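Local coordinates for protein CT253 (Chlamydia trachomatis serovar L2, PDB 6UXC) that is of unknown function but is a probable lipoprotein, made with a signal sequence and folded as a mixed beta-sheet with two helices packed on it, at residues A[68-73]-A[83-88]; A[77-82]-A[130-135]; A[101-106]-A[167-172]; A[47-52]-A[176-181]; A[149-154]-A[159-164]. All blocks are in the same frame, centred on the assembly; numbering follows the deposited sequence.

Interaction 1 of 5, residues A[68-73]-A[83-88]; sequences AGVAAQ and PELATQ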
# COMPACT_ATOMS: atom_id res chain seq x y z
N ALA A 68 16.79 -2.60 1.36
CA ALA A 68 16.24 -1.69 0.37
C ALA A 68 16.19 -2.33 -1.01
O ALA A 68 15.18 -2.23 -1.71
CB ALA A 68 17.06 -0.40 0.33
N GLY A 69 17.26 -3.02 -1.39
CA GLY A 69 17.34 -3.56 -2.73
C GLY A 69 16.48 -4.78 -2.89
O GLY A 69 15.95 -5.03 -3.98
N VAL A 70 16.28 -5.52 -1.81
CA VAL A 70 15.41 -6.68 -1.89
C VAL A 70 13.95 -6.25 -2.01
O VAL A 70 13.18 -6.86 -2.74
CB VAL A 70 15.63 -7.60 -0.68
CG1 VAL A 70 14.50 -8.61 -0.50
CG2 VAL A 70 16.98 -8.33 -0.82
N ALA A 71 13.55 -5.23 -1.27
CA ALA A 71 12.19 -4.73 -1.44
C ALA A 71 12.02 -4.09 -2.81
O ALA A 71 10.99 -4.27 -3.48
CB ALA A 71 11.85 -3.73 -0.34
N ALA A 72 13.02 -3.33 -3.25
CA ALA A 72 12.85 -2.54 -4.46
C ALA A 72 12.59 -3.41 -5.67
O ALA A 72 11.87 -2.99 -6.60
CB ALA A 72 14.10 -1.68 -4.67
N GLN A 73 13.17 -4.61 -5.70
CA GLN A 73 13.05 -5.41 -6.91
C GLN A 73 11.59 -5.72 -7.24
O GLN A 73 11.25 -5.93 -8.41
CB GLN A 73 13.89 -6.68 -6.77
CG GLN A 73 13.42 -7.60 -5.78
CD GLN A 73 14.49 -8.63 -5.40
OE1 GLN A 73 15.37 -9.00 -6.18
NE2 GLN A 73 14.38 -9.11 -4.21
N PRO A 83 14.94 -16.86 -6.76
CA PRO A 83 14.50 -17.30 -5.43
C PRO A 83 15.45 -16.86 -4.32
O PRO A 83 15.01 -16.55 -3.20
CB PRO A 83 14.44 -18.83 -5.57
CG PRO A 83 14.30 -19.08 -7.03
CD PRO A 83 15.05 -17.97 -7.71
N GLU A 84 16.75 -16.88 -4.60
CA GLU A 84 17.72 -16.44 -3.61
C GLU A 84 17.43 -15.03 -3.15
O GLU A 84 17.65 -14.70 -1.99
CB GLU A 84 19.12 -16.51 -4.23
CG GLU A 84 20.25 -16.07 -3.35
CD GLU A 84 21.60 -16.14 -4.07
OE1 GLU A 84 21.71 -15.62 -5.22
OE2 GLU A 84 22.53 -16.74 -3.51
N LEU A 85 16.96 -14.18 -4.07
CA LEU A 85 16.72 -12.76 -3.77
C LEU A 85 15.39 -12.51 -3.05
O LEU A 85 15.12 -11.35 -2.72
CB LEU A 85 16.77 -11.96 -5.07
CG LEU A 85 18.16 -11.39 -5.36
CD1 LEU A 85 18.25 -10.94 -6.82
CD2 LEU A 85 18.45 -10.22 -4.37
N ALA A 86 14.60 -13.55 -2.75
CA ALA A 86 13.36 -13.39 -2.01
C ALA A 86 13.40 -13.98 -0.61
O ALA A 86 12.44 -13.80 0.14
CB ALA A 86 12.18 -14.00 -2.79
N THR A 87 14.50 -14.64 -0.21
CA THR A 87 14.51 -15.37 1.06
C THR A 87 14.33 -14.46 2.27
O THR A 87 13.86 -14.91 3.31
CB THR A 87 15.81 -16.15 1.21
OG1 THR A 87 16.92 -15.25 1.18
CG2 THR A 87 15.93 -17.18 0.08
N GLN A 88 14.70 -13.18 2.14
CA GLN A 88 14.52 -12.26 3.26
C GLN A 88 13.06 -12.00 3.60
O GLN A 88 12.77 -11.48 4.69
CB GLN A 88 15.20 -10.93 2.96
CG GLN A 88 16.70 -10.98 3.04
CD GLN A 88 17.36 -9.69 2.64
OE1 GLN A 88 16.75 -8.61 2.72
NE2 GLN A 88 18.59 -9.78 2.17
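Q73 and L85 carry the polar part of this contact, while V70 packs its methyls against the L85 carbonyl and the Q88 amide. The Q73 side chain has CG wedged between the backbone N and the carbonyl carbon (chi1 67°) and then runs extended, which carries its amide across to 83-88. There NE2 bridges two backbone carbonyls. It donates to L85 O across the contact at 2.8 Å, with a bent N-H...O angle of 141°; this oxygen lies near the amide plane of Q73, but the donor sits well above the plane of the L85 carbonyl. The second bond, from NE2 to V70 O at 2.9 Å, does meet a lone pair in the carbonyl plane. With both bonds made by one nitrogen, the rotation of the amide is fixed, and OE1 is left against the aliphatic L85 side chain, 3.5 Å from CB and equally far from CD1.

V70 points at the second segment and divides its methyls. CG1 rests 3.6 Å from L85 O, whereas CG2 packs against the Q88 amide, 3.6 Å from OE1 and nearly as close to CD and NE2; the two side chains meet at an oblique angle. Q88 is steadied there because its OE1 also accepts from S67 N, just ahead of the helix.

The short helix 68-72 is thereby tied to the loop, with its 3-10 segment from T87, that leads on to strand 94-105. I81 lies against Q73, and A86 turns to V130 beside the outermost strand 131-143.

Interaction 2 of 5, residues A[77-82]-A[130-135]; sequences PTPNIS and VSMIYQ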
# COMPACT_ATOMS: atom_id res chain seq x y z
N PRO A 77 9.26 -2.27 -13.08
CA PRO A 77 8.17 -2.47 -14.05
C PRO A 77 8.18 -3.88 -14.65
O PRO A 77 7.12 -4.51 -14.75
CB PRO A 77 8.42 -1.36 -15.08
CG PRO A 77 8.99 -0.22 -14.22
CD PRO A 77 9.93 -0.96 -13.26
N THR A 78 9.34 -4.41 -14.99
CA THR A 78 9.47 -5.82 -15.35
C THR A 78 10.36 -6.51 -14.32
O THR A 78 11.59 -6.44 -14.41
CB THR A 78 10.06 -5.98 -16.75
OG1 THR A 78 9.20 -5.32 -17.71
CG2 THR A 78 10.20 -7.48 -17.12
N PRO A 79 9.78 -7.21 -13.34
CA PRO A 79 10.62 -7.78 -12.28
C PRO A 79 11.43 -8.95 -12.77
O PRO A 79 11.03 -9.70 -13.66
CB PRO A 79 9.61 -8.23 -11.22
CG PRO A 79 8.33 -7.54 -11.55
CD PRO A 79 8.35 -7.28 -13.03
N ASN A 80 12.59 -9.13 -12.16
CA ASN A 80 13.44 -10.29 -12.40
C ASN A 80 14.03 -10.62 -11.04
O ASN A 80 14.97 -9.95 -10.60
CB ASN A 80 14.51 -10.01 -13.44
CG ASN A 80 15.23 -11.26 -13.83
OD1 ASN A 80 15.92 -11.86 -13.00
ND2 ASN A 80 15.03 -11.70 -15.05
N ILE A 81 13.44 -11.61 -10.35
CA ILE A 81 13.71 -11.89 -8.94
C ILE A 81 14.01 -13.38 -8.81
O ILE A 81 13.10 -14.20 -8.92
CB ILE A 81 12.54 -11.50 -8.04
CG1 ILE A 81 12.15 -10.02 -8.28
CG2 ILE A 81 12.85 -11.69 -6.56
CD1 ILE A 81 10.92 -9.58 -7.57
N SER A 82 15.27 -13.72 -8.56
CA SER A 82 15.64 -15.12 -8.33
C SER A 82 15.11 -15.56 -6.97
O SER A 82 14.86 -14.73 -6.09
CB SER A 82 17.15 -15.28 -8.32
OG SER A 82 17.67 -14.68 -7.13
N VAL A 130 9.25 -17.33 -7.53
CA VAL A 130 8.72 -15.98 -7.36
C VAL A 130 7.83 -15.70 -8.56
O VAL A 130 8.30 -15.72 -9.71
CB VAL A 130 9.83 -14.91 -7.25
CG1 VAL A 130 9.24 -13.54 -7.03
CG2 VAL A 130 10.82 -15.22 -6.15
N SER A 131 6.56 -15.41 -8.31
CA SER A 131 5.60 -15.17 -9.37
C SER A 131 4.68 -14.04 -8.97
O SER A 131 4.22 -13.98 -7.83
CB SER A 131 4.75 -16.41 -9.65
OG SER A 131 5.55 -17.57 -9.58
N MET A 132 4.40 -13.14 -9.90
CA MET A 132 3.43 -12.08 -9.67
C MET A 132 2.03 -12.61 -9.99
O MET A 132 1.74 -12.92 -11.15
CB MET A 132 3.75 -10.86 -10.53
CG MET A 132 2.97 -9.65 -10.10
SD MET A 132 3.27 -8.10 -11.00
CE MET A 132 5.03 -7.89 -10.94
N ILE A 133 1.16 -12.66 -8.98
CA ILE A 133 -0.18 -13.24 -9.14
C ILE A 133 -1.29 -12.20 -9.24
O ILE A 133 -2.44 -12.55 -9.55
CB ILE A 133 -0.52 -14.23 -8.00
CG1 ILE A 133 -0.53 -13.52 -6.65
CG2 ILE A 133 0.48 -15.38 -8.02
CD1 ILE A 133 -1.17 -14.33 -5.53
N TYR A 134 -0.99 -10.93 -8.97
CA TYR A 134 -1.97 -9.87 -9.03
C TYR A 134 -1.25 -8.56 -9.31
O TYR A 134 -0.20 -8.28 -8.69
CB TYR A 134 -2.74 -9.78 -7.71
CG TYR A 134 -3.66 -8.60 -7.62
CD1 TYR A 134 -4.69 -8.43 -8.54
CD2 TYR A 134 -3.55 -7.68 -6.58
CE1 TYR A 134 -5.54 -7.35 -8.46
CE2 TYR A 134 -4.40 -6.60 -6.50
CZ TYR A 134 -5.40 -6.44 -7.43
OH TYR A 134 -6.26 -5.36 -7.36
N GLN A 135 -1.81 -7.78 -10.23
CA GLN A 135 -1.34 -6.42 -10.47
C GLN A 135 -2.53 -5.59 -10.91
O GLN A 135 -3.21 -5.95 -11.88
CB GLN A 135 -0.26 -6.37 -11.55
CG GLN A 135 0.22 -4.95 -11.86
CD GLN A 135 1.33 -4.93 -12.87
OE1 GLN A 135 2.47 -4.62 -12.55
NE2 GLN A 135 1.01 -5.26 -14.11
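The pyrrolidine ring of P79, the one ring that touches across this contact, meets the terminal methyl of M132 at its CG corner: CG and CE lie 3.4 Å apart, tighter than usual for two carbons, and the ring's CD is 4.0 Å from the same methyl. M132 gets there by running straight from the strand, with CG anti to the backbone N (chi1 -167°), before bending at its last torsion to present CE; it crosses the proline at about a right angle. R121 of the neighbouring strand touches both side chains.

Two residues further along the loop, I81 and V130 also cross nearly at right angles. I81 CB is 4.0 Å from V130 CG1, and V130 CG2 lies 3.7 Å from I81 O.

No hydrogen bond joins 77-82 to 130-135. The loop therefore packs against the start of the outermost strand, ahead of its classic beta bulge at I133 and Y134, through van der Waals contact of partly exposed aliphatic groups, with V130 also against the I81 carbonyl oxygen. One polar tie comes from the next strand, where R121 NH2 bonds to P77 O.

Interaction 3 of 5, residues A[101-106]-A[167-172]; sequences LEQKTT and GLMHQR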
# COMPACT_ATOMS: atom_id res chain seq x y z
N LEU A 101 1.39 5.88 -7.18
CA LEU A 101 1.80 6.44 -8.47
C LEU A 101 1.70 7.96 -8.46
O LEU A 101 2.56 8.66 -9.04
CB LEU A 101 0.94 5.84 -9.59
CG LEU A 101 0.99 4.32 -9.76
CD1 LEU A 101 0.06 3.90 -10.89
CD2 LEU A 101 2.40 3.82 -10.03
N GLU A 102 0.67 8.50 -7.82
CA GLU A 102 0.51 9.94 -7.71
C GLU A 102 -0.55 10.25 -6.67
O GLU A 102 -1.43 9.44 -6.39
CB GLU A 102 0.13 10.57 -9.06
CG GLU A 102 -1.34 10.44 -9.41
CD GLU A 102 -1.70 11.07 -10.75
OE1 GLU A 102 -0.87 11.76 -11.36
OE2 GLU A 102 -2.84 10.85 -11.20
N GLN A 103 -0.43 11.42 -6.08
CA GLN A 103 -1.53 12.07 -5.39
C GLN A 103 -1.57 13.50 -5.90
O GLN A 103 -0.56 14.20 -5.86
CB GLN A 103 -1.37 12.04 -3.86
CG GLN A 103 -2.41 12.91 -3.18
CD GLN A 103 -2.57 12.58 -1.70
OE1 GLN A 103 -3.16 11.55 -1.34
NE2 GLN A 103 -2.10 13.47 -0.85
N LYS A 104 -2.74 13.92 -6.39
CA LYS A 104 -2.85 15.20 -7.07
C LYS A 104 -4.17 15.85 -6.74
O LYS A 104 -5.14 15.20 -6.36
CB LYS A 104 -2.75 15.02 -8.59
CG LYS A 104 -3.86 14.17 -9.18
CD LYS A 104 -3.79 14.11 -10.69
N THR A 105 -4.21 17.17 -6.95
CA THR A 105 -5.45 17.92 -6.98
C THR A 105 -5.73 18.40 -8.40
O THR A 105 -4.92 18.23 -9.32
CB THR A 105 -5.42 19.12 -6.03
OG1 THR A 105 -4.36 20.00 -6.44
CG2 THR A 105 -5.22 18.68 -4.60
N THR A 106 -6.86 19.07 -8.56
CA THR A 106 -7.30 19.57 -9.86
C THR A 106 -7.97 20.93 -9.72
O THR A 106 -7.68 21.68 -8.79
CB THR A 106 -8.28 18.60 -10.52
OG1 THR A 106 -9.45 18.50 -9.70
CG2 THR A 106 -7.65 17.22 -10.63
N GLY A 167 -8.47 12.62 3.72
CA GLY A 167 -8.62 11.49 4.62
C GLY A 167 -9.75 10.57 4.20
O GLY A 167 -9.63 9.34 4.29
N LEU A 168 -10.85 11.15 3.73
CA LEU A 168 -11.96 10.36 3.19
C LEU A 168 -11.48 9.54 2.00
O LEU A 168 -11.78 8.34 1.89
CB LEU A 168 -13.08 11.31 2.78
CG LEU A 168 -13.83 11.99 3.92
CD1 LEU A 168 -14.66 13.20 3.44
CD2 LEU A 168 -14.75 10.98 4.58
N MET A 169 -10.74 10.19 1.10
CA MET A 169 -10.22 9.53 -0.09
C MET A 169 -9.26 8.41 0.30
O MET A 169 -9.39 7.27 -0.19
CB MET A 169 -9.52 10.57 -0.97
CG MET A 169 -9.07 10.08 -2.32
SD MET A 169 -7.37 9.52 -2.30
CE MET A 169 -6.48 11.08 -2.14
N HIS A 170 -8.33 8.69 1.21
CA HIS A 170 -7.39 7.67 1.65
C HIS A 170 -8.09 6.46 2.25
O HIS A 170 -7.72 5.31 1.97
CB HIS A 170 -6.42 8.26 2.67
CG HIS A 170 -5.37 9.13 2.06
ND1 HIS A 170 -4.35 9.67 2.80
CD2 HIS A 170 -5.19 9.58 0.79
CE1 HIS A 170 -3.57 10.39 2.02
NE2 HIS A 170 -4.07 10.36 0.80
N GLN A 171 -9.07 6.71 3.12
CA GLN A 171 -9.76 5.62 3.80
C GLN A 171 -10.38 4.66 2.78
O GLN A 171 -10.23 3.44 2.90
CB GLN A 171 -10.82 6.21 4.73
CG GLN A 171 -11.45 5.24 5.68
CD GLN A 171 -12.49 5.90 6.54
OE1 GLN A 171 -13.36 6.61 6.03
NE2 GLN A 171 -12.41 5.69 7.84
N ARG A 172 -11.04 5.20 1.76
CA ARG A 172 -11.68 4.31 0.78
C ARG A 172 -10.62 3.54 0.00
O ARG A 172 -10.79 2.34 -0.28
CB ARG A 172 -12.57 5.11 -0.17
CG ARG A 172 -13.89 5.58 0.45
CD ARG A 172 -14.94 5.88 -0.63
NE ARG A 172 -14.37 6.76 -1.63
CZ ARG A 172 -14.30 8.08 -1.52
NH1 ARG A 172 -14.82 8.69 -0.45
NH2 ARG A 172 -13.74 8.80 -2.48
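Q103 and H170 join the two layers of an alpha/beta fold, the former from strand 94-105 of the mixed sheet, the latter from helix 165-184 that covers it. The tight part of the contact is confined to a few atoms. H170 NE2 donates to Q103 OE1 at 2.6 Å in an almost straight bond (176°), with the oxygen exactly in the plane of the imidazole and the nitrogen on a lone pair in the carbonyl plane. Amide and ring are nearly coplanar, 29° apart, although the two side chains as a whole cross at about a right angle. Q103 spans the distance between the layers by stretching out fully, CG anti to the backbone N (chi1 171°).

The histidine is gripped from its far nitrogen too: ND1 bonds to E44 OE2 and F45 packs edge-to-face with the ring, both from helix 41-55. Both ring nitrogens thus have partners, which should hold the imidazole in a single orientation.

Away from this point the two segments diverge. Even the nearest pair of CA atoms, those of Q103 and H170, are 10.2 Å apart, and E102 and R172 are exposed. M169, which also touches A116 and A140 of the sheet, adds a smaller contact with a doubly bent chain: its SD lies at the imidazole edge, and its CE comes to 3.4 Å from Q103 OE1.

Interaction 4 of 5, residues A[47-52]-A[176-181]; sequences EEISRR and EIVARV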
# COMPACT_ATOMS: atom_id res chain seq x y z
N GLU A 47 1.79 2.47 7.04
CA GLU A 47 1.20 2.15 8.33
C GLU A 47 -0.26 1.76 8.18
O GLU A 47 -0.73 0.80 8.80
CB GLU A 47 1.33 3.33 9.29
CG GLU A 47 0.68 2.98 10.62
CD GLU A 47 0.95 3.99 11.70
OE1 GLU A 47 0.03 4.28 12.48
OE2 GLU A 47 2.08 4.52 11.74
N GLU A 48 -1.02 2.52 7.38
CA GLU A 48 -2.45 2.28 7.30
C GLU A 48 -2.75 0.96 6.59
O GLU A 48 -3.68 0.25 6.98
CB GLU A 48 -3.13 3.46 6.59
CG GLU A 48 -3.14 4.76 7.40
CD GLU A 48 -4.01 4.69 8.66
OE1 GLU A 48 -4.97 3.88 8.68
OE2 GLU A 48 -3.75 5.43 9.62
N ILE A 49 -1.97 0.62 5.57
CA ILE A 49 -2.16 -0.68 4.94
C ILE A 49 -1.70 -1.78 5.87
O ILE A 49 -2.37 -2.81 6.02
CB ILE A 49 -1.45 -0.74 3.57
CG1 ILE A 49 -2.09 0.27 2.62
CG2 ILE A 49 -1.53 -2.15 3.02
CD1 ILE A 49 -1.19 0.61 1.43
N SER A 50 -0.57 -1.57 6.53
CA SER A 50 -0.08 -2.59 7.47
C SER A 50 -1.09 -2.83 8.58
O SER A 50 -1.37 -3.98 8.92
CB SER A 50 1.28 -2.18 8.03
OG SER A 50 1.73 -3.11 9.05
N ARG A 51 -1.66 -1.77 9.15
CA ARG A 51 -2.64 -1.97 10.21
C ARG A 51 -3.82 -2.81 9.72
O ARG A 51 -4.38 -3.63 10.46
CB ARG A 51 -3.14 -0.63 10.75
CG ARG A 51 -2.18 0.06 11.69
CD ARG A 51 -2.72 1.43 12.12
NE ARG A 51 -1.79 2.13 12.98
CZ ARG A 51 -1.74 1.99 14.31
NH1 ARG A 51 -2.56 1.16 14.93
NH2 ARG A 51 -0.87 2.69 15.01
N ARG A 52 -4.24 -2.59 8.48
CA ARG A 52 -5.39 -3.32 7.95
C ARG A 52 -5.06 -4.76 7.59
O ARG A 52 -5.95 -5.63 7.68
CB ARG A 52 -5.95 -2.56 6.75
CG ARG A 52 -6.73 -1.30 7.16
CD ARG A 52 -7.13 -0.47 5.95
NE ARG A 52 -7.99 0.65 6.32
CZ ARG A 52 -7.55 1.79 6.84
NH1 ARG A 52 -6.25 1.97 7.07
NH2 ARG A 52 -8.42 2.75 7.15
N GLU A 176 -10.00 -0.55 -0.21
CA GLU A 176 -10.03 -1.29 -1.47
C GLU A 176 -8.74 -2.07 -1.67
O GLU A 176 -8.77 -3.20 -2.18
CB GLU A 176 -10.25 -0.36 -2.67
CG GLU A 176 -10.42 -1.16 -3.98
CD GLU A 176 -10.83 -0.33 -5.21
OE1 GLU A 176 -11.71 -0.79 -5.97
OE2 GLU A 176 -10.29 0.76 -5.43
N ILE A 177 -7.60 -1.48 -1.31
CA ILE A 177 -6.33 -2.16 -1.48
C ILE A 177 -6.35 -3.48 -0.71
O ILE A 177 -6.00 -4.54 -1.24
CB ILE A 177 -5.17 -1.26 -1.02
CG1 ILE A 177 -4.94 -0.12 -2.02
CG2 ILE A 177 -3.93 -2.08 -0.84
CD1 ILE A 177 -4.06 0.99 -1.45
N VAL A 178 -6.76 -3.43 0.55
CA VAL A 178 -6.70 -4.63 1.36
C VAL A 178 -7.76 -5.63 0.92
O VAL A 178 -7.50 -6.84 0.94
CB VAL A 178 -6.82 -4.28 2.85
CG1 VAL A 178 -6.98 -5.53 3.68
CG2 VAL A 178 -5.57 -3.53 3.30
N ALA A 179 -8.93 -5.17 0.47
CA ALA A 179 -9.95 -6.11 -0.00
C ALA A 179 -9.44 -6.89 -1.21
O ALA A 179 -9.69 -8.10 -1.32
CB ALA A 179 -11.24 -5.38 -0.37
N ARG A 180 -8.73 -6.21 -2.12
CA ARG A 180 -8.18 -6.87 -3.30
C ARG A 180 -7.07 -7.84 -2.92
O ARG A 180 -7.01 -8.96 -3.45
CB ARG A 180 -7.64 -5.83 -4.28
CG ARG A 180 -8.74 -4.98 -4.89
CD ARG A 180 -9.65 -5.81 -5.80
NE ARG A 180 -9.97 -5.05 -7.00
CZ ARG A 180 -10.93 -4.14 -7.07
NH1 ARG A 180 -11.70 -3.89 -6.02
NH2 ARG A 180 -11.13 -3.49 -8.22
N VAL A 181 -6.18 -7.42 -2.02
CA VAL A 181 -5.11 -8.32 -1.59
C VAL A 181 -5.72 -9.58 -0.97
O VAL A 181 -5.29 -10.70 -1.25
CB VAL A 181 -4.17 -7.61 -0.60
CG1 VAL A 181 -3.17 -8.62 -0.00
CG2 VAL A 181 -3.42 -6.50 -1.35
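V178 and I49 are the centre of a small apolar seam between two helices, with R52 and I177 at its ends. The closest approach is V178 CG2 to R52 CB, 3.6 Å; the same methyl also faces I49 CG2 at 4.3 Å. On the side nearer the sheet, the I49 and I177 side chains cross at about a right angle and meet by their end methyls, CD1 to CD1 at 4.1 Å. No hydrogen bond passes between the helices.

R52 touches mainly through CB, because the rest of the chain leads away. Extended from CG to NE, it runs along its own helix toward E48, where NH1 forms a salt bridge with E48 OE1 at 2.8 Å, on the anti lone pair of that oxygen, and a further bond with E48 O from above the carbonyl plane. W156 NE1 holds the other carboxylate oxygen of E48, so a second shell fixes the glutamate that in turn positions the arginine. F174, two residues before the 176-181 segment on the same helix, packs on E48, I49 and R52 alike.

On the sheet side I49 reaches M23 and V26 of strand 19-28, while I177 reaches V118 and V120 of strand 113-124. The short segments approach to 10.0 Å between axes at a signed crossing angle of -44°. This is the helix pair of a two-layer alpha/beta fold; helix 41-55 is the connection of a beta-alpha-beta crossover between the adjacent parallel strands 19-28 and 59-61.

Interaction 5 of 5, residues A[149-154]-A[159-164]; sequences NDYHRY and KNFDST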
# COMPACT_ATOMS: atom_id res chain seq x y z
N ASN A 149 -9.37 21.51 4.18
CA ASN A 149 -8.07 21.12 3.63
C ASN A 149 -6.92 21.74 4.42
O ASN A 149 -5.83 21.93 3.88
CB ASN A 149 -8.01 21.49 2.15
CG ASN A 149 -9.04 20.74 1.31
OD1 ASN A 149 -8.96 19.52 1.14
ND2 ASN A 149 -10.01 21.47 0.77
N ASP A 150 -7.16 22.07 5.69
CA ASP A 150 -6.08 22.44 6.61
C ASP A 150 -5.46 21.14 7.11
O ASP A 150 -5.90 20.57 8.12
CB ASP A 150 -6.60 23.29 7.75
CG ASP A 150 -5.48 23.87 8.61
OD1 ASP A 150 -4.39 23.25 8.65
OD2 ASP A 150 -5.72 24.92 9.25
N TYR A 151 -4.45 20.66 6.39
CA TYR A 151 -3.78 19.41 6.74
C TYR A 151 -2.71 19.60 7.81
O TYR A 151 -2.04 18.62 8.16
CB TYR A 151 -3.21 18.76 5.48
CG TYR A 151 -4.36 18.37 4.61
CD1 TYR A 151 -5.26 17.38 5.03
CD2 TYR A 151 -4.61 19.03 3.42
CE1 TYR A 151 -6.36 17.04 4.26
CE2 TYR A 151 -5.71 18.70 2.65
CZ TYR A 151 -6.57 17.69 3.07
OH TYR A 151 -7.69 17.40 2.30
N HIS A 152 -2.57 20.80 8.34
CA HIS A 152 -1.80 20.97 9.57
C HIS A 152 -2.69 20.92 10.80
O HIS A 152 -2.32 20.30 11.81
CB HIS A 152 -0.97 22.26 9.46
CG HIS A 152 0.02 22.23 8.32
ND1 HIS A 152 -0.34 22.49 7.02
CD2 HIS A 152 1.34 21.93 8.30
CE1 HIS A 152 0.73 22.37 6.24
NE2 HIS A 152 1.76 22.03 7.00
N ARG A 153 -3.89 21.51 10.75
CA ARG A 153 -4.84 21.35 11.85
C ARG A 153 -5.43 19.94 11.88
O ARG A 153 -5.64 19.37 12.96
CB ARG A 153 -5.95 22.39 11.73
CG ARG A 153 -6.89 22.41 12.92
N TYR A 154 -5.70 19.37 10.72
CA TYR A 154 -6.43 18.11 10.61
C TYR A 154 -5.67 17.12 9.74
O TYR A 154 -6.20 16.55 8.80
CB TYR A 154 -7.83 18.32 10.02
CG TYR A 154 -8.64 19.42 10.67
CD1 TYR A 154 -9.08 19.31 11.99
CD2 TYR A 154 -9.01 20.55 9.96
CE1 TYR A 154 -9.83 20.30 12.58
CE2 TYR A 154 -9.77 21.55 10.55
CZ TYR A 154 -10.18 21.41 11.85
OH TYR A 154 -10.93 22.40 12.44
N LYS A 159 -7.52 13.80 15.12
CA LYS A 159 -8.84 13.19 15.25
C LYS A 159 -9.62 13.26 13.94
O LYS A 159 -10.20 12.26 13.49
CB LYS A 159 -9.63 13.88 16.37
N ASN A 160 -9.62 14.42 13.31
CA ASN A 160 -10.56 14.73 12.25
C ASN A 160 -9.99 14.53 10.86
O ASN A 160 -10.62 14.95 9.88
CB ASN A 160 -11.06 16.16 12.39
CG ASN A 160 -11.66 16.42 13.75
OD1 ASN A 160 -11.20 17.29 14.48
ND2 ASN A 160 -12.68 15.64 14.09
N PHE A 161 -8.81 13.90 10.73
CA PHE A 161 -8.26 13.70 9.39
C PHE A 161 -9.25 12.92 8.52
O PHE A 161 -9.40 13.21 7.33
CB PHE A 161 -6.92 12.96 9.47
CG PHE A 161 -6.33 12.65 8.13
CD1 PHE A 161 -6.01 13.68 7.26
CD2 PHE A 161 -6.07 11.34 7.73
CE1 PHE A 161 -5.46 13.44 6.02
CE2 PHE A 161 -5.51 11.09 6.49
CZ PHE A 161 -5.20 12.13 5.64
N ASP A 162 -9.91 11.93 9.10
CA ASP A 162 -10.79 11.08 8.31
C ASP A 162 -12.02 11.84 7.80
O ASP A 162 -12.76 11.29 6.98
CB ASP A 162 -11.18 9.85 9.15
CG ASP A 162 -9.98 8.93 9.46
OD1 ASP A 162 -8.87 9.12 8.90
OD2 ASP A 162 -10.15 7.99 10.28
N SER A 163 -12.23 13.09 8.25
CA SER A 163 -13.29 13.95 7.76
C SER A 163 -12.82 14.97 6.72
O SER A 163 -13.65 15.70 6.16
CB SER A 163 -13.94 14.70 8.93
OG SER A 163 -14.41 13.80 9.93
N THR A 164 -11.52 15.04 6.45
CA THR A 164 -11.03 15.92 5.41
C THR A 164 -11.14 15.24 4.06
O THR A 164 -11.29 14.02 3.98
CB THR A 164 -9.57 16.29 5.66
OG1 THR A 164 -8.77 15.10 5.51
CG2 THR A 164 -9.41 16.89 7.05
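Y154 and F161 bring the two limbs of this loop within 4.9 Å at their CA atoms, with an Asx motif and inverse gamma turn at D150 in one limb and the 3-10 segment 161-163 in the other. Y154 O points at the edge of the F161 ring, 3.3 Å from CD1; buried without a conventional partner, it receives a CA-H...O contact from F161 CA at 3.6 Å.

The side chains pack in two groups. Y154 lies with its CB 3.7 Å from T164 CG2 and its CD1 equally far from N160 CB, while R153 CG covers one ring face. Y151 crosses F161 at about a right angle, its CD1 at the phenylalanine edge, and presents its own edge to T164, CE1 to OG1 3.3 Å. Its hydroxyl is fixed by donating to N149 OD1 at 2.7 Å and by accepting from M166 N.

F161 O accepts from both T164 OG1 and T164 N, the hydroxyl meeting it on a lone pair.

The same OG1 caps G167 N, making T164 the N-cap of helix 165-184. The loop leads from strand 131-143 into that helix, with W39 edge-to-face on F161.

Overall arrangement
The contacts form two groups on opposite sides of the chain's centre. Interactions 1 and 2 share the loop after helix 68-72 and touch through Q73 CD and I81 CG2, 3.7 Å apart. Interactions 3 and 5 meet at the start of helix 165-184, where F161 CZ lies 3.8 Å from H170 ND1. Interaction 4 sits near the middle, about 6 Å from the chain's centre, and touches both groups: R180 CB is 3.4 Å from Y134 OH of interaction 2, and Q171 CG of interaction 3 lies 4.2 Å from R52 NH2. Centres of interactions 1 and 5 are about 37 Å apart. The bound sodium ion, held by L53, H54, S56 and L59, is about 8 Å from the V178 side chain.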